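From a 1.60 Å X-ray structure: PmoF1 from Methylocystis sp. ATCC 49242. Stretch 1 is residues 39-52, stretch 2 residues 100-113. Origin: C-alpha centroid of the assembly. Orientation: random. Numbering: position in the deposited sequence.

Stretch 1 (39-52) TPDKLVAVKVEKFG
Stretch 2 100-113: GLEMTLVFEKAGEV

The apolar centre of this contact lies on one face of an antiparallel pair, the strand through Leu-43 and Lys-47 and the strand through Met-103 and Phe-107, whose N-to-C directions differ by 164° and whose axes approach to 4.8 Å. Leu-43 and Val-46 lie there opposite Phe-107 and Leu-105, with CA-CA distances of 4.6 and 4.8 Å. Leu-43 (t, chi2 65°) lays CD1 over one face of the Phe-107 ring (chi1 m, chi2 -85°), 4.2 Å from its centroid, a CH-pi contact, 20° off the ring normal, in which an apolar methyl meets the pi face. Val-46 (t) sets CG2 3.8 Å from Leu-105 CD2 (chi1 m, chi2 t), and its CG1 meets Met-103 CE at 3.4 Å, reached by the long m, t, p side chain. Farther along the same strand, toward its N-terminus, Leu-101 (t, chi2 70°) places CD2 3.9 Å from Val-48 CG2 and 3.8 Å from Phe-51 CE2.

Backbone hydrogen bonds hold this register. Lys-47 N donates to Thr-104 O (2.9 Å), and Thr-104 N to Lys-47 O (2.8 Å). Val-106 N donates to Ala-45 O (2.9 Å). A bulge then shifts the register by one: the psi of -23° at Val-44 turns the following peptide so that Ala-45 N points to the same acceptor as Val-44 N: Val-106 O takes Val-44 N at 3.0 Å and, weakly, Ala-45 N at 3.4 Å. Glu-108 N to Lys-42 O (3.0 Å) closes the ladder.

On the other face, small Ala-45 brings CB 4.0 Å from Val-106 CB, while Lys-47 (m, t, m, t) passes Thr-104 and Val-106 with its aliphatic chain, so that NZ reaches Glu-112 OE2 at 3.2 Å in a salt bridge.

At the polar edge, residues 108-110 have helical phi/psi. Asp-41 (t, chi2 -26°) accepts from two successive amides of this turn: Lys-109 N to OD1 and Ala-110 N to OD2, both 2.9 Å. The short Asp side chain offers two oxygens, one for each amide. Past Val-48 the chains part, and a water donates to Glu-102 O (2.7 Å) while accepting from Glu-49 N (3.1 Å).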

# COMPACT_ATOMS: atom_id res chain seq x y z
N THR B 39 9.92 -1.35 -22.31
CA THR B 39 8.99 -0.51 -23.06
C THR B 39 7.91 0.04 -22.13
O THR B 39 7.53 -0.61 -21.15
CB THR B 39 8.33 -1.28 -24.21
OG1 THR B 39 7.63 -2.42 -23.70
CG2 THR B 39 9.38 -1.73 -25.21
N PRO B 40 7.41 1.25 -22.42
CA PRO B 40 6.38 1.84 -21.55
C PRO B 40 5.02 1.17 -21.73
O PRO B 40 4.78 0.52 -22.75
CB PRO B 40 6.33 3.30 -22.02
CG PRO B 40 6.73 3.24 -23.45
CD PRO B 40 7.75 2.14 -23.55
N ASP B 41 4.15 1.33 -20.74
CA ASP B 41 2.77 0.87 -20.83
C ASP B 41 1.89 1.88 -20.10
O ASP B 41 2.38 2.87 -19.56
CB ASP B 41 2.61 -0.53 -20.25
CG ASP B 41 1.47 -1.31 -20.90
OD1 ASP B 41 0.52 -0.69 -21.41
OD2 ASP B 41 1.53 -2.56 -20.89
N LYS B 42 0.59 1.62 -20.09
CA LYS B 42 -0.36 2.50 -19.43
C LYS B 42 -1.52 1.70 -18.86
O LYS B 42 -2.00 0.78 -19.52
CB LYS B 42 -0.92 3.55 -20.40
CG LYS B 42 0.11 4.41 -21.10
CD LYS B 42 -0.59 5.43 -21.99
CE LYS B 42 0.39 6.21 -22.84
NZ LYS B 42 -0.30 7.18 -23.74
N LEU B 43 -1.97 2.05 -17.66
CA LEU B 43 -3.26 1.57 -17.19
C LEU B 43 -4.32 2.50 -17.76
O LEU B 43 -4.38 3.67 -17.40
CB LEU B 43 -3.32 1.53 -15.66
CG LEU B 43 -4.67 1.09 -15.07
CD1 LEU B 43 -4.97 -0.36 -15.41
CD2 LEU B 43 -4.68 1.30 -13.56
N VAL B 44 -5.14 1.98 -18.67
CA VAL B 44 -6.08 2.82 -19.41
C VAL B 44 -7.53 2.63 -18.99
O VAL B 44 -8.36 3.52 -19.19
CB VAL B 44 -5.97 2.57 -20.93
CG1 VAL B 44 -4.59 2.96 -21.44
CG2 VAL B 44 -6.28 1.11 -21.27
N ALA B 45 -7.85 1.48 -18.41
CA ALA B 45 -9.21 1.21 -17.98
C ALA B 45 -9.28 0.19 -16.86
O ALA B 45 -8.38 -0.63 -16.68
CB ALA B 45 -10.04 0.73 -19.17
N VAL B 46 -10.36 0.26 -16.09
CA VAL B 46 -10.64 -0.70 -15.03
C VAL B 46 -12.10 -1.11 -15.14
O VAL B 46 -12.98 -0.26 -15.25
CB VAL B 46 -10.35 -0.10 -13.63
CG1 VAL B 46 -10.83 -1.04 -12.53
CG2 VAL B 46 -8.87 0.20 -13.48
N LYS B 47 -12.34 -2.42 -15.12
CA LYS B 47 -13.70 -2.95 -15.17
C LYS B 47 -14.03 -3.66 -13.86
O LYS B 47 -13.24 -4.47 -13.37
CB LYS B 47 -13.84 -3.91 -16.35
CG LYS B 47 -13.65 -3.24 -17.70
CD LYS B 47 -13.89 -4.20 -18.86
CE LYS B 47 -12.78 -5.23 -18.98
NZ LYS B 47 -13.00 -6.15 -20.13
N VAL B 48 -15.19 -3.35 -13.30
CA VAL B 48 -15.61 -3.91 -12.03
C VAL B 48 -17.13 -4.06 -12.01
O VAL B 48 -17.87 -3.12 -12.29
CB VAL B 48 -15.13 -3.04 -10.84
CG1 VAL B 48 -15.62 -1.60 -10.97
CG2 VAL B 48 -15.57 -3.65 -9.51
N GLU B 49 -17.59 -5.27 -11.70
CA GLU B 49 -19.00 -5.59 -11.78
C GLU B 49 -19.80 -5.01 -10.61
O GLU B 49 -20.97 -4.64 -10.77
CB GLU B 49 -19.19 -7.10 -11.82
CG GLU B 49 -18.54 -7.77 -13.02
CD GLU B 49 -18.76 -9.27 -13.05
OE1 GLU B 49 -19.67 -9.75 -12.34
OE2 GLU B 49 -18.03 -9.97 -13.78
N LYS B 50 -19.18 -4.93 -9.44
CA LYS B 50 -19.89 -4.56 -8.22
C LYS B 50 -20.03 -3.04 -8.05
O LYS B 50 -20.68 -2.58 -7.11
CB LYS B 50 -19.18 -5.15 -7.00
CG LYS B 50 -19.18 -6.68 -6.93
CD LYS B 50 -20.56 -7.29 -7.10
CE LYS B 50 -20.49 -8.80 -7.01
NZ LYS B 50 -21.82 -9.46 -7.12
N PHE B 51 -19.40 -2.28 -8.94
CA PHE B 51 -19.53 -0.83 -8.95
C PHE B 51 -20.08 -0.39 -10.30
O PHE B 51 -19.97 -1.11 -11.29
CB PHE B 51 -18.18 -0.15 -8.67
CG PHE B 51 -17.77 -0.18 -7.23
CD1 PHE B 51 -17.95 0.92 -6.42
CD2 PHE B 51 -17.20 -1.32 -6.68
CE1 PHE B 51 -17.57 0.90 -5.09
CE2 PHE B 51 -16.82 -1.35 -5.35
CZ PHE B 51 -17.01 -0.24 -4.55
N GLY B 52 -20.67 0.80 -10.34
CA GLY B 52 -21.24 1.31 -11.57
C GLY B 52 -20.20 1.57 -12.65
O GLY B 52 -20.41 1.27 -13.82
N GLY B 100 -13.58 -10.02 -1.06
CA GLY B 100 -12.56 -9.50 -1.95
C GLY B 100 -13.35 -8.80 -3.03
O GLY B 100 -14.57 -8.86 -3.03
N LEU B 101 -12.66 -8.12 -3.94
CA LEU B 101 -13.35 -7.46 -5.04
C LEU B 101 -12.65 -7.84 -6.33
O LEU B 101 -11.48 -7.50 -6.54
CB LEU B 101 -13.38 -5.94 -4.87
CG LEU B 101 -14.15 -5.22 -5.98
CD1 LEU B 101 -15.64 -5.49 -5.86
CD2 LEU B 101 -13.88 -3.72 -5.96
N GLU B 102 -13.37 -8.53 -7.20
CA GLU B 102 -12.83 -8.91 -8.49
C GLU B 102 -12.85 -7.70 -9.41
O GLU B 102 -13.86 -7.00 -9.51
CB GLU B 102 -13.62 -10.06 -9.11
CG GLU B 102 -13.08 -10.51 -10.45
CD GLU B 102 -13.74 -11.79 -10.94
OE1 GLU B 102 -14.89 -11.72 -11.42
OE2 GLU B 102 -13.10 -12.86 -10.85
N MET B 103 -11.72 -7.46 -10.08
CA MET B 103 -11.59 -6.35 -11.00
C MET B 103 -10.76 -6.81 -12.19
O MET B 103 -9.98 -7.75 -12.07
CB MET B 103 -10.91 -5.15 -10.33
CG MET B 103 -11.50 -4.73 -8.99
SD MET B 103 -10.45 -3.54 -8.13
CE MET B 103 -10.38 -2.20 -9.32
N THR B 104 -10.93 -6.13 -13.31
CA THR B 104 -10.08 -6.36 -14.47
C THR B 104 -9.34 -5.07 -14.77
O THR B 104 -9.95 -4.04 -15.02
CB THR B 104 -10.89 -6.81 -15.70
OG1 THR B 104 -11.65 -7.98 -15.39
CG2 THR B 104 -9.96 -7.11 -16.87
N LEU B 105 -8.02 -5.15 -14.75
CA LEU B 105 -7.19 -4.02 -15.13
C LEU B 105 -6.84 -4.17 -16.60
O LEU B 105 -6.49 -5.26 -17.05
CB LEU B 105 -5.91 -3.95 -14.28
CG LEU B 105 -6.10 -3.98 -12.76
CD1 LEU B 105 -4.75 -3.91 -12.06
CD2 LEU B 105 -7.01 -2.85 -12.29
N VAL B 106 -6.94 -3.07 -17.34
CA VAL B 106 -6.67 -3.08 -18.77
C VAL B 106 -5.46 -2.20 -19.06
O VAL B 106 -5.50 -0.99 -18.84
CB VAL B 106 -7.88 -2.58 -19.58
CG1 VAL B 106 -7.62 -2.73 -21.08
CG2 VAL B 106 -9.14 -3.34 -19.19
N PHE B 107 -4.39 -2.83 -19.53
CA PHE B 107 -3.18 -2.12 -19.91
C PHE B 107 -3.11 -2.00 -21.42
O PHE B 107 -3.48 -2.93 -22.14
CB PHE B 107 -1.95 -2.85 -19.36
CG PHE B 107 -1.91 -2.93 -17.86
CD1 PHE B 107 -1.40 -1.88 -17.11
CD2 PHE B 107 -2.40 -4.04 -17.20
CE1 PHE B 107 -1.36 -1.95 -15.73
CE2 PHE B 107 -2.37 -4.12 -15.82
CZ PHE B 107 -1.86 -3.07 -15.08
N GLU B 108 -2.65 -0.85 -21.91
CA GLU B 108 -2.64 -0.58 -23.35
C GLU B 108 -1.89 -1.64 -24.14
O GLU B 108 -2.36 -2.08 -25.20
CB GLU B 108 -2.03 0.80 -23.64
CG GLU B 108 -2.06 1.16 -25.13
CD GLU B 108 -1.51 2.54 -25.42
OE1 GLU B 108 -0.62 3.00 -24.68
OE2 GLU B 108 -1.96 3.16 -26.41
N LYS B 109 -0.72 -2.05 -23.65
CA LYS B 109 0.13 -3.01 -24.35
C LYS B 109 -0.00 -4.43 -23.78
O LYS B 109 -0.14 -5.39 -24.53
CB LYS B 109 1.59 -2.57 -24.28
CG LYS B 109 1.86 -1.17 -24.81
CD LYS B 109 1.57 -1.05 -26.30
CE LYS B 109 1.87 0.35 -26.81
NZ LYS B 109 1.61 0.49 -28.27
N ALA B 110 0.04 -4.55 -22.45
CA ALA B 110 0.09 -5.86 -21.80
C ALA B 110 -1.25 -6.59 -21.82
O ALA B 110 -1.30 -7.80 -21.61
CB ALA B 110 0.58 -5.70 -20.37
N GLY B 111 -2.33 -5.86 -22.08
CA GLY B 111 -3.65 -6.44 -22.14
C GLY B 111 -4.33 -6.48 -20.78
O GLY B 111 -4.01 -5.69 -19.89
N GLU B 112 -5.27 -7.41 -20.63
CA GLU B 112 -6.12 -7.47 -19.44
C GLU B 112 -5.61 -8.48 -18.41
O GLU B 112 -5.05 -9.51 -18.76
CB GLU B 112 -7.55 -7.81 -19.84
CG GLU B 112 -8.14 -6.83 -20.86
CD GLU B 112 -9.62 -7.03 -21.10
OE1 GLU B 112 -10.16 -8.08 -20.67
OE2 GLU B 112 -10.26 -6.15 -21.71
N VAL B 113 -5.81 -8.16 -17.13
CA VAL B 113 -5.52 -9.09 -16.05
C VAL B 113 -6.63 -8.99 -15.00
O VAL B 113 -7.02 -7.90 -14.60
CB VAL B 113 -4.13 -8.83 -15.41
CG1 VAL B 113 -4.03 -7.42 -14.84
CG2 VAL B 113 -3.84 -9.88 -14.33
O HOH W 1 -14.46 -7.30 -13.66
O HOH W 2 -15.34 -7.36 -11.72
O HOH W 3 -16.47 -6.80 -8.95